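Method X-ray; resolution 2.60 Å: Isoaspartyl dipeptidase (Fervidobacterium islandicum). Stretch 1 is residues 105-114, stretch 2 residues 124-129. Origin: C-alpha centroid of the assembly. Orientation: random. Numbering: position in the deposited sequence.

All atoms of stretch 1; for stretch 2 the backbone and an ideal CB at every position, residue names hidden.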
# COMPACT_ATOMS: atom_id res chain seq x y z
N SER A 105 -5.79 -12.82 16.93
CA SER A 105 -5.96 -12.70 15.48
C SER A 105 -7.32 -13.29 15.05
O SER A 105 -7.80 -14.27 15.66
CB SER A 105 -4.78 -13.35 14.78
OG SER A 105 -5.07 -14.64 14.31
N LEU A 106 -7.90 -12.73 14.00
CA LEU A 106 -9.13 -13.27 13.40
C LEU A 106 -8.85 -14.66 12.84
O LEU A 106 -9.75 -15.52 12.91
CB LEU A 106 -9.61 -12.29 12.32
CG LEU A 106 -10.28 -11.03 12.86
CD1 LEU A 106 -10.64 -10.11 11.71
CD2 LEU A 106 -11.52 -11.39 13.67
N GLU A 107 -7.66 -14.91 12.31
CA GLU A 107 -7.38 -16.17 11.57
C GLU A 107 -7.32 -17.30 12.60
O GLU A 107 -7.77 -18.44 12.31
CB GLU A 107 -6.08 -16.07 10.76
CG GLU A 107 -6.12 -15.06 9.64
CD GLU A 107 -5.91 -13.60 10.04
OE1 GLU A 107 -5.69 -13.30 11.26
OE2 GLU A 107 -6.02 -12.74 9.12
N ASN A 108 -6.83 -16.99 13.79
CA ASN A 108 -6.85 -17.93 14.94
C ASN A 108 -8.30 -18.20 15.37
O ASN A 108 -8.59 -19.35 15.72
CB ASN A 108 -5.99 -17.37 16.06
CG ASN A 108 -5.89 -18.25 17.28
OD1 ASN A 108 -6.17 -17.77 18.40
ND2 ASN A 108 -5.41 -19.46 17.10
N LEU A 109 -9.16 -17.17 15.37
CA LEU A 109 -10.58 -17.30 15.75
C LEU A 109 -11.27 -18.28 14.81
O LEU A 109 -12.03 -19.12 15.27
CB LEU A 109 -11.23 -15.93 15.69
CG LEU A 109 -12.74 -15.96 15.91
CD1 LEU A 109 -13.03 -16.40 17.32
CD2 LEU A 109 -13.35 -14.60 15.63
N TYR A 110 -10.98 -18.16 13.52
CA TYR A 110 -11.52 -19.02 12.45
C TYR A 110 -11.01 -20.45 12.68
O TYR A 110 -11.80 -21.41 12.60
CB TYR A 110 -11.06 -18.44 11.10
CG TYR A 110 -11.45 -19.27 9.91
CD1 TYR A 110 -12.69 -19.10 9.34
CD2 TYR A 110 -10.60 -20.20 9.34
CE1 TYR A 110 -13.10 -19.85 8.25
CE2 TYR A 110 -10.99 -20.95 8.23
CZ TYR A 110 -12.26 -20.79 7.70
OH TYR A 110 -12.73 -21.47 6.62
N ALA A 111 -9.70 -20.60 12.86
CA ALA A 111 -9.02 -21.91 13.01
C ALA A 111 -9.64 -22.64 14.22
O ALA A 111 -9.99 -23.81 14.06
CB ALA A 111 -7.52 -21.75 13.16
N LYS A 112 -9.74 -21.96 15.37
CA LYS A 112 -10.40 -22.48 16.59
C LYS A 112 -11.85 -22.88 16.29
O LYS A 112 -12.21 -24.02 16.61
CB LYS A 112 -10.38 -21.47 17.72
CG LYS A 112 -10.99 -21.96 19.02
CD LYS A 112 -10.49 -23.32 19.45
CE LYS A 112 -10.58 -23.52 20.95
NZ LYS A 112 -10.21 -24.90 21.34
N ALA A 113 -12.62 -22.01 15.62
CA ALA A 113 -14.02 -22.33 15.23
C ALA A 113 -14.05 -23.60 14.38
O ALA A 113 -15.01 -24.39 14.51
CB ALA A 113 -14.69 -21.17 14.53
N LYS A 114 -13.05 -23.81 13.54
CA LYS A 114 -13.01 -24.99 12.63
C LYS A 114 -12.66 -26.25 13.42
O LYS A 114 -13.21 -27.32 13.08
CB LYS A 114 -11.97 -24.84 11.52
CG LYS A 114 -12.44 -23.97 10.37
CD LYS A 114 -13.48 -24.67 9.59
CE LYS A 114 -13.76 -24.04 8.25
NZ LYS A 114 -14.02 -25.10 7.25
N UNK A 124 -19.85 -20.40 14.65
CA UNK A 124 -19.89 -19.22 13.77
C UNK A 124 -19.02 -18.18 14.45
O UNK A 124 -18.75 -18.29 15.65
CB UNK A 124 -21.31 -18.71 13.54
N UNK A 125 -18.57 -17.20 13.68
CA UNK A 125 -17.69 -16.16 14.26
C UNK A 125 -18.22 -14.82 13.80
O UNK A 125 -18.91 -14.76 12.80
CB UNK A 125 -16.23 -16.34 13.85
N UNK A 126 -17.87 -13.79 14.55
CA UNK A 126 -17.84 -12.40 14.09
C UNK A 126 -16.46 -12.08 13.51
O UNK A 126 -15.47 -12.68 13.91
CB UNK A 126 -18.18 -11.44 15.23
N UNK A 127 -16.43 -11.10 12.63
CA UNK A 127 -15.22 -10.35 12.25
C UNK A 127 -15.18 -9.13 13.15
O UNK A 127 -16.10 -8.97 13.96
CB UNK A 127 -15.22 -9.96 10.77
N UNK A 128 -14.13 -8.33 13.07
CA UNK A 128 -13.94 -7.18 13.98
C UNK A 128 -13.58 -7.61 15.39
O UNK A 128 -13.30 -8.80 15.61
CB UNK A 128 -15.21 -6.32 14.02
N UNK A 129 -13.63 -6.64 16.31
CA UNK A 129 -13.31 -6.74 17.76
C UNK A 129 -13.88 -5.47 18.41
O UNK A 129 -14.66 -4.77 17.71
CB UNK A 129 -11.81 -6.87 18.01

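Helix 106-114 packs against strand 124-127, the two running nearly antiparallel (173°) with their axes 8.7 Å apart at closest approach. Leu-106, Leu-109 and Ala-113 point toward the strand, so the helix offers it an almost wholly apolar surface.

At position 124 the CA-to-CB bond points away from the helix, and the ideal CB has no atom of stretch 1 within 5.5 Å. The extended backbone (-140/161) suits beta-branched and aromatic residues, but the helix imposes no choice among them. The residue is Phe-124, whose ring stays clear of stretch 1.

Position 125 is the reverse. Its CA-to-CB bond points toward the helix, and the ideal CB lies 3.8 Å from Leu-109 CD2 and 5.1 Å from Ala-113 CB. With the small Ala-113 on one side and Tyr-110 nearby, and no charge or polar side-chain group at hand, a medium-sized aliphatic side chain is expected: valine, isoleucine or leucine, with the extended backbone (-134/158) favouring the beta-branched pair. The residue is Ile-125, with chi1 p and chi2 t. Its CG2 lies 3.5 Å from Ala-113 CB, while CD1 extends to 4.2 Å from Tyr-110 CB and lies at the edge of that ring, near its plane. Both branches share Leu-109, whose CD2 lies 3.8 Å from Ile-125 CB, and Ile-125 has the largest area covered by the helix of any residue in the strand.

At position 126 CA-to-CB points sideways and the ideal CB meets nothing of stretch 1, so many residues would fit, large ones included. What the helix touches is the backbone: Leu-109 CD2 packs 3.3 Å from the carbonyl O of this residue. It is Tyr-126, and the end of its side chain leads away from the helix.

Position 127 is also sideways, its ideal CB 4.7 Å from Leu-106 CD1. Valine or threonine would suit the extended backbone and the nearby methyl; a smaller residue such as serine or alanine would also fit. The residue is Thr-127, chi1 t, which sets OG1 3.6 Å from Leu-106 CD1. The hydroxyl finds its polar partners elsewhere in the structure and in a weak hydrogen bond from the backbone N of 128 to Thr-127 OG1 (2.6 Å).

At position 128 the positive phi (71/-169) by itself favours glycine, and an ideal CB would point away from the helix. Gly-128 is found there; its contact is through the backbone, with O 3.7 Å from Leu-106 CD2.

Position 129 is sideways and out of contact, leaving the choice open; Ser-129 occupies it.

Stretch 2 (124-129) FIYTGS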
# COMPACT_ATOMS: atom_id res chain seq x y z
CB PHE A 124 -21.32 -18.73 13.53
CG PHE A 124 -22.24 -19.82 13.08
CD1 PHE A 124 -22.86 -20.64 14.00
CD2 PHE A 124 -22.39 -20.11 11.73
CE1 PHE A 124 -23.61 -21.73 13.58
CE2 PHE A 124 -23.22 -21.14 11.31
CZ PHE A 124 -23.81 -21.96 12.24
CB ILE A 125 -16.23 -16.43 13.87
CG1 ILE A 125 -15.98 -16.27 12.37
CG2 ILE A 125 -15.81 -17.82 14.33
CD1 ILE A 125 -14.53 -16.24 12.02
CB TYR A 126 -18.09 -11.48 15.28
CG TYR A 126 -19.43 -11.63 15.95
CD1 TYR A 126 -20.52 -10.92 15.51
CD2 TYR A 126 -19.61 -12.42 17.07
CE1 TYR A 126 -21.74 -10.98 16.15
CE2 TYR A 126 -20.82 -12.50 17.73
CZ TYR A 126 -21.89 -11.77 17.26
OH TYR A 126 -23.09 -11.80 17.87
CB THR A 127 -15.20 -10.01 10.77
OG1 THR A 127 -13.95 -9.34 10.67
CG2 THR A 127 -16.32 -9.11 10.29
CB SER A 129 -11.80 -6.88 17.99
OG SER A 129 -11.07 -5.67 17.66
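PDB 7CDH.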